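Local coordinates for protein (sliding clamp) (Enterobacteria phage RB69, PDB 1B77) that probably encircles DNA as a ring of three subunits and tethers the phage's DNA polymerase to its template as a processivity factor, at residues 116-121 against 167-172; 192-197 against 209-214. One frame throughout, in Å; residues are numbered along the deposited sequence.

Strand 114-118 ties the two contacts together: it faces segment 167-172 in contact 1 and is the sheet neighbour of strand 194-201, which carries most of segment 192-197 of contact 2. The contact centres lie 12 Å apart. Contact 1 lies about 19 Å from the centre of the chain and brings together the outermost strands of two different sheets, by side chains, with one hydroxyl pair and a small buried area of 259 Å². Contact 2, about 10 Å from that centre, lies within a hairpin of one sheet; it buries 433 Å² and pairs backbones directly. Both are partly buried, but contact 2 adds an ion pair on its exposed face, whereas contact 1 has mainly aliphatic groups beside its hydroxyls.

Contact 1 of 2, residues 116-121 against 167-172; sequences TEIKAE and LTLTDY
T116 OG1 and T170 OG1 lie 3.0 Å apart in a hydrogen bond that either hydroxyl could donate. T116 holds its OG1 anti to the backbone N (chi1 180°), which carries it across to the other strand. There OG1 also rests 3.5 Å from L169 CB, so the polar pair is flanked by hydrocarbon. Consecutive residues L169 and T170 both direct their CB toward 116-118; psi of L169, -90°, departs from the extended range and is consistent with this, as is the backbone bonding of both residues to I147. On one flank T170 CG2 meets E117 CG at 3.8 Å, the two side chains crossing at about a right angle. L169 CB sits 3.6 Å from the carbonyl E117 O. Further along, I118 CD1 reaches L167 CD2 at 3.9 Å. The axes of the short segments 116-118 and 167-171 approach to 6.0 Å, with 138° between their directions. Each belongs to an edge strand within the chain, bonded to 194-201 and 146-152 respectively; L167 also pairs with a strand of the second subunit. With no backbone bond between the segments, the sheet edges meet through side chains, and T170 gives the hydroxyl of buried T116 a polar partner amid aliphatic contacts.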
loop_
_atom_site.group_PDB
_atom_site.type_symbol
_atom_site.label_atom_id
_atom_site.label_comp_id
_atom_site.label_asym_id
_atom_site.label_seq_id
_atom_site.Cartn_x
_atom_site.Cartn_y
_atom_site.Cartn_z
ATOM N N THR A 116 12.870 -35.470 -4.872
ATOM C CA THR A 116 13.496 -34.402 -5.651
ATOM C C THR A 116 13.666 -33.222 -4.705
ATOM O O THR A 116 13.560 -33.386 -3.488
ATOM C CB THR A 116 12.638 -33.972 -6.881
ATOM O OG1 THR A 116 13.309 -32.923 -7.593
ATOM C CG2 THR A 116 11.265 -33.483 -6.452
ATOM N N GLU A 117 13.933 -32.040 -5.250
ATOM C CA GLU A 117 14.112 -30.868 -4.413
ATOM C C GLU A 117 14.002 -29.576 -5.202
ATOM O O GLU A 117 14.243 -29.546 -6.402
ATOM C CB GLU A 117 15.470 -30.926 -3.716
ATOM C CG GLU A 117 16.672 -30.660 -4.603
ATOM C CD GLU A 117 17.983 -30.816 -3.844
ATOM O OE1 GLU A 117 18.062 -30.353 -2.682
ATOM O OE2 GLU A 117 18.942 -31.393 -4.405
ATOM N N ILE A 118 13.628 -28.506 -4.514
ATOM C CA ILE A 118 13.491 -27.203 -5.142
ATOM C C ILE A 118 14.250 -26.174 -4.301
ATOM O O ILE A 118 14.129 -26.150 -3.076
ATOM C CB ILE A 118 12.000 -26.816 -5.257
ATOM C CG1 ILE A 118 11.851 -25.478 -5.976
ATOM C CG2 ILE A 118 11.358 -26.804 -3.873
ATOM C CD1 ILE A 118 10.442 -25.218 -6.481
ATOM N N LYS A 119 15.050 -25.347 -4.968
ATOM C CA LYS A 119 15.839 -24.324 -4.291
ATOM C C LYS A 119 14.979 -23.105 -3.993
ATOM O O LYS A 119 13.946 -22.897 -4.633
ATOM C CB LYS A 119 17.026 -23.911 -5.167
ATOM C CG LYS A 119 17.966 -25.048 -5.551
ATOM C CD LYS A 119 19.066 -24.549 -6.477
ATOM C CE LYS A 119 20.070 -25.646 -6.807
ATOM N NZ LYS A 119 20.712 -26.184 -5.574
ATOM N N ALA A 120 15.426 -22.298 -3.034
ATOM C CA ALA A 120 14.720 -21.090 -2.614
ATOM C C ALA A 120 14.307 -20.132 -3.738
ATOM O O ALA A 120 13.157 -19.701 -3.784
ATOM C CB ALA A 120 15.554 -20.340 -1.579
ATOM N N GLU A 121 15.225 -19.788 -4.639
ATOM C CA GLU A 121 14.880 -18.867 -5.728
ATOM C C GLU A 121 13.901 -19.502 -6.713
ATOM O O GLU A 121 12.952 -18.857 -7.174
ATOM C CB GLU A 121 16.133 -18.416 -6.481
ATOM C CG GLU A 121 17.205 -17.789 -5.605
ATOM C CD GLU A 121 18.227 -17.011 -6.421
ATOM O OE1 GLU A 121 18.493 -17.418 -7.582
ATOM O OE2 GLU A 121 18.762 -15.999 -5.899
ATOM N N LEU A 167 9.770 -25.539 -14.952
ATOM C CA LEU A 167 10.962 -25.461 -14.119
ATOM C C LEU A 167 11.592 -26.841 -13.955
ATOM O O LEU A 167 10.927 -27.797 -13.549
ATOM C CB LEU A 167 10.592 -24.894 -12.744
ATOM C CG LEU A 167 11.594 -25.031 -11.591
ATOM C CD1 LEU A 167 12.865 -24.258 -11.903
ATOM C CD2 LEU A 167 10.961 -24.504 -10.309
ATOM N N THR A 168 12.880 -26.937 -14.266
ATOM C CA THR A 168 13.626 -28.188 -14.151
ATOM C C THR A 168 14.206 -28.299 -12.737
ATOM O O THR A 168 14.799 -27.350 -12.218
ATOM C CB THR A 168 14.789 -28.233 -15.167
ATOM O OG1 THR A 168 14.264 -28.071 -16.492
ATOM C CG2 THR A 168 15.533 -29.548 -15.083
ATOM N N LEU A 169 14.042 -29.459 -12.111
ATOM C CA LEU A 169 14.555 -29.643 -10.760
ATOM C C LEU A 169 15.838 -30.463 -10.703
ATOM O O LEU A 169 16.937 -29.909 -10.779
ATOM C CB LEU A 169 13.473 -30.278 -9.877
ATOM C CG LEU A 169 12.170 -29.461 -9.860
ATOM C CD1 LEU A 169 11.133 -30.144 -8.982
ATOM C CD2 LEU A 169 12.458 -28.050 -9.371
ATOM N N THR A 170 15.700 -31.780 -10.578
ATOM C CA THR A 170 16.846 -32.681 -10.492
ATOM C C THR A 170 16.837 -33.757 -11.576
ATOM O O THR A 170 15.872 -33.880 -12.341
ATOM C CB THR A 170 16.877 -33.388 -9.135
ATOM O OG1 THR A 170 15.660 -34.124 -8.962
ATOM C CG2 THR A 170 17.018 -32.379 -8.009
ATOM N N ASP A 171 17.915 -34.538 -11.627
ATOM C CA ASP A 171 18.037 -35.609 -12.608
ATOM C C ASP A 171 17.251 -36.816 -12.131
ATOM O O ASP A 171 17.181 -37.085 -10.938
ATOM C CB ASP A 171 19.503 -36.019 -12.804
ATOM C CG ASP A 171 20.391 -34.859 -13.229
ATOM O OD1 ASP A 171 19.992 -34.090 -14.123
ATOM O OD2 ASP A 171 21.496 -34.730 -12.665
ATOM N N TYR A 172 16.653 -37.539 -13.070
ATOM C CA TYR A 172 15.881 -38.725 -12.729
ATOM C C TYR A 172 16.231 -39.865 -13.667
ATOM O O TYR A 172 15.881 -39.838 -14.849
ATOM C CB TYR A 172 14.378 -38.448 -12.812
ATOM C CG TYR A 172 13.538 -39.676 -12.538
ATOM C CD1 TYR A 172 13.541 -40.283 -11.279
ATOM C CD2 TYR A 172 12.744 -40.246 -13.535
ATOM C CE1 TYR A 172 12.776 -41.418 -11.018
ATOM C CE2 TYR A 172 11.974 -41.385 -13.289
ATOM C CZ TYR A 172 11.995 -41.964 -12.028
ATOM O OH TYR A 172 11.233 -43.082 -11.771
#

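Contact 2 of 2, residues 192-197 against 209-214; sequences GNYKVM and FESSQV
S211 CB sits over one face of the Y194 ring, 3.9 Å from its centroid and 27° off the normal, a CH-pi contact displaced toward the rim. This is the close-packed side. Y194 CD2 lies 3.8 Å from F209 CB, and the edge of the F209 ring in turn meets Y194 CB. V196 runs side by side with F209: V196 CG2 is 3.8 Å from F209 CD2, while CG1 stands over the ring face, nearer its rim. Y194, V196 and F209 are all buried, and I118 of the adjoining strand packs on both Y194 and V196.

The frame is an antiparallel beta hairpin of strands 194-201 and 204-210. K195 and E210 form its hydrogen-bonded pair: K195 N to E210 O is 2.8 Å and nearly straight at 172°, and E210 N returns the bond to K195 O at 2.9 Å. V196 and F209 are the next, non-hydrogen-bonded pair. Where the strand of F209 ends, S211 OG accepts from V214 N at 2.9 Å and, less directly, from Q213 N, an ST motif combined with an ST turn.

The opposite face is more polar and nearer solvent, K195 being exposed and E210 partly so. K195 and E210 extend alongside each other in the same direction, and a bend at chi3 of K195 (62°) sets CE 3.3 Å from E210 OE1. The salt bridge itself is longer, K195 NZ to E210 OE1 being 3.6 Å. M197 CE approaches the same carboxylate obliquely.

At the open end of the hairpin, away from its turn, two waters bridge the segments: one donates to N193 O and accepts from S212 N, and another links Y194 OH with S211 OG, while that phenol hydroxyl is also hydrogen-bonded to Q190 O.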
loop_
_atom_site.group_PDB
_atom_site.type_symbol
_atom_site.label_atom_id
_atom_site.label_comp_id
_atom_site.label_asym_id
_atom_site.label_seq_id
_atom_site.Cartn_x
_atom_site.Cartn_y
_atom_site.Cartn_z
ATOM N N GLY A 192 12.279 -20.817 1.074
ATOM C CA GLY A 192 13.346 -21.693 1.540
ATOM C C GLY A 192 13.671 -22.823 0.572
ATOM O O GLY A 192 13.067 -22.926 -0.501
ATOM N N ASN A 193 14.637 -23.662 0.953
ATOM C CA ASN A 193 15.057 -24.810 0.151
ATOM C C ASN A 193 14.298 -26.031 0.669
ATOM O O ASN A 193 14.224 -26.260 1.881
ATOM C CB ASN A 193 16.558 -25.053 0.306
ATOM C CG ASN A 193 17.396 -23.886 -0.178
ATOM O OD1 ASN A 193 17.394 -23.553 -1.361
ATOM N ND2 ASN A 193 18.118 -23.262 0.739
ATOM N N TYR A 194 13.740 -26.821 -0.238
ATOM C CA TYR A 194 12.980 -27.978 0.186
ATOM C C TYR A 194 13.317 -29.294 -0.488
ATOM O O TYR A 194 13.624 -29.344 -1.674
ATOM C CB TYR A 194 11.482 -27.728 -0.016
ATOM C CG TYR A 194 10.922 -26.602 0.811
ATOM C CD1 TYR A 194 11.117 -25.269 0.442
ATOM C CD2 TYR A 194 10.229 -26.870 1.988
ATOM C CE1 TYR A 194 10.628 -24.232 1.238
ATOM C CE2 TYR A 194 9.741 -25.844 2.787
ATOM C CZ TYR A 194 9.945 -24.533 2.410
ATOM O OH TYR A 194 9.458 -23.527 3.215
ATOM N N LYS A 195 13.252 -30.356 0.304
ATOM C CA LYS A 195 13.439 -31.706 -0.194
ATOM C C LYS A 195 11.999 -32.077 -0.552
ATOM O O LYS A 195 11.107 -31.951 0.281
ATOM C CB LYS A 195 13.961 -32.627 0.915
ATOM C CG LYS A 195 13.991 -34.097 0.521
ATOM C CD LYS A 195 14.883 -34.923 1.449
ATOM C CE LYS A 195 14.381 -34.910 2.882
ATOM N NZ LYS A 195 15.260 -35.720 3.781
ATOM N N VAL A 196 11.768 -32.510 -1.783
ATOM C CA VAL A 196 10.418 -32.860 -2.217
ATOM C C VAL A 196 10.207 -34.359 -2.341
ATOM O O VAL A 196 10.814 -35.010 -3.182
ATOM C CB VAL A 196 10.107 -32.218 -3.577
ATOM C CG1 VAL A 196 8.670 -32.534 -3.992
ATOM C CG2 VAL A 196 10.342 -30.721 -3.497
ATOM N N MET A 197 9.330 -34.898 -1.507
ATOM C CA MET A 197 9.042 -36.325 -1.529
ATOM C C MET A 197 7.636 -36.594 -2.063
ATOM O O MET A 197 6.639 -36.173 -1.470
ATOM C CB MET A 197 9.208 -36.891 -0.128
ATOM C CG MET A 197 10.594 -36.632 0.425
ATOM S SD MET A 197 10.720 -37.040 2.145
ATOM C CE MET A 197 10.118 -35.512 2.896
ATOM N N PHE A 209 6.963 -31.501 1.420
ATOM C CA PHE A 209 8.033 -30.537 1.185
ATOM C C PHE A 209 8.689 -30.306 2.530
ATOM O O PHE A 209 8.048 -29.832 3.476
ATOM C CB PHE A 209 7.495 -29.213 0.644
ATOM C CG PHE A 209 6.949 -29.305 -0.750
ATOM C CD1 PHE A 209 5.766 -29.995 -1.003
ATOM C CD2 PHE A 209 7.617 -28.698 -1.814
ATOM C CE1 PHE A 209 5.255 -30.078 -2.295
ATOM C CE2 PHE A 209 7.113 -28.777 -3.104
ATOM C CZ PHE A 209 5.930 -29.469 -3.347
ATOM N N GLU A 210 9.969 -30.640 2.611
ATOM C CA GLU A 210 10.676 -30.491 3.859
ATOM C C GLU A 210 11.905 -29.599 3.823
ATOM O O GLU A 210 12.775 -29.734 2.957
ATOM C CB GLU A 210 11.064 -31.865 4.383
ATOM C CG GLU A 210 11.814 -31.810 5.684
ATOM C CD GLU A 210 12.055 -33.182 6.256
ATOM O OE1 GLU A 210 12.619 -34.038 5.535
ATOM O OE2 GLU A 210 11.685 -33.402 7.425
ATOM N N SER A 211 11.959 -28.678 4.779
ATOM C CA SER A 211 13.082 -27.767 4.915
ATOM C C SER A 211 13.610 -27.993 6.319
ATOM O O SER A 211 13.081 -28.817 7.062
ATOM C CB SER A 211 12.634 -26.311 4.764
ATOM O OG SER A 211 11.778 -25.922 5.829
ATOM N N SER A 212 14.648 -27.258 6.683
ATOM C CA SER A 212 15.223 -27.391 8.010
ATOM C C SER A 212 14.309 -26.753 9.048
ATOM O O SER A 212 14.470 -26.981 10.243
ATOM C CB SER A 212 16.589 -26.716 8.051
ATOM O OG SER A 212 16.477 -25.341 7.729
ATOM N N GLN A 213 13.346 -25.961 8.585
ATOM C CA GLN A 213 12.420 -25.270 9.481
ATOM C C GLN A 213 10.995 -25.804 9.524
ATOM O O GLN A 213 10.378 -25.854 10.583
ATOM C CB GLN A 213 12.359 -23.783 9.123
ATOM C CG GLN A 213 13.314 -22.897 9.901
ATOM C CD GLN A 213 13.115 -21.424 9.584
ATOM O OE1 GLN A 213 11.984 -20.915 9.587
ATOM N NE2 GLN A 213 14.216 -20.728 9.311
ATOM N N VAL A 214 10.459 -26.195 8.378
ATOM C CA VAL A 214 9.084 -26.675 8.337
ATOM C C VAL A 214 8.865 -27.827 7.354
ATOM O O VAL A 214 9.583 -27.953 6.364
ATOM C CB VAL A 214 8.116 -25.512 7.945
ATOM C CG1 VAL A 214 6.673 -26.009 7.896
ATOM C CG2 VAL A 214 8.236 -24.376 8.939
HETATM O O HOH W 1 16.016 -26.285 4.121
HETATM O O HOH W 2 11.272 -23.325 5.602
#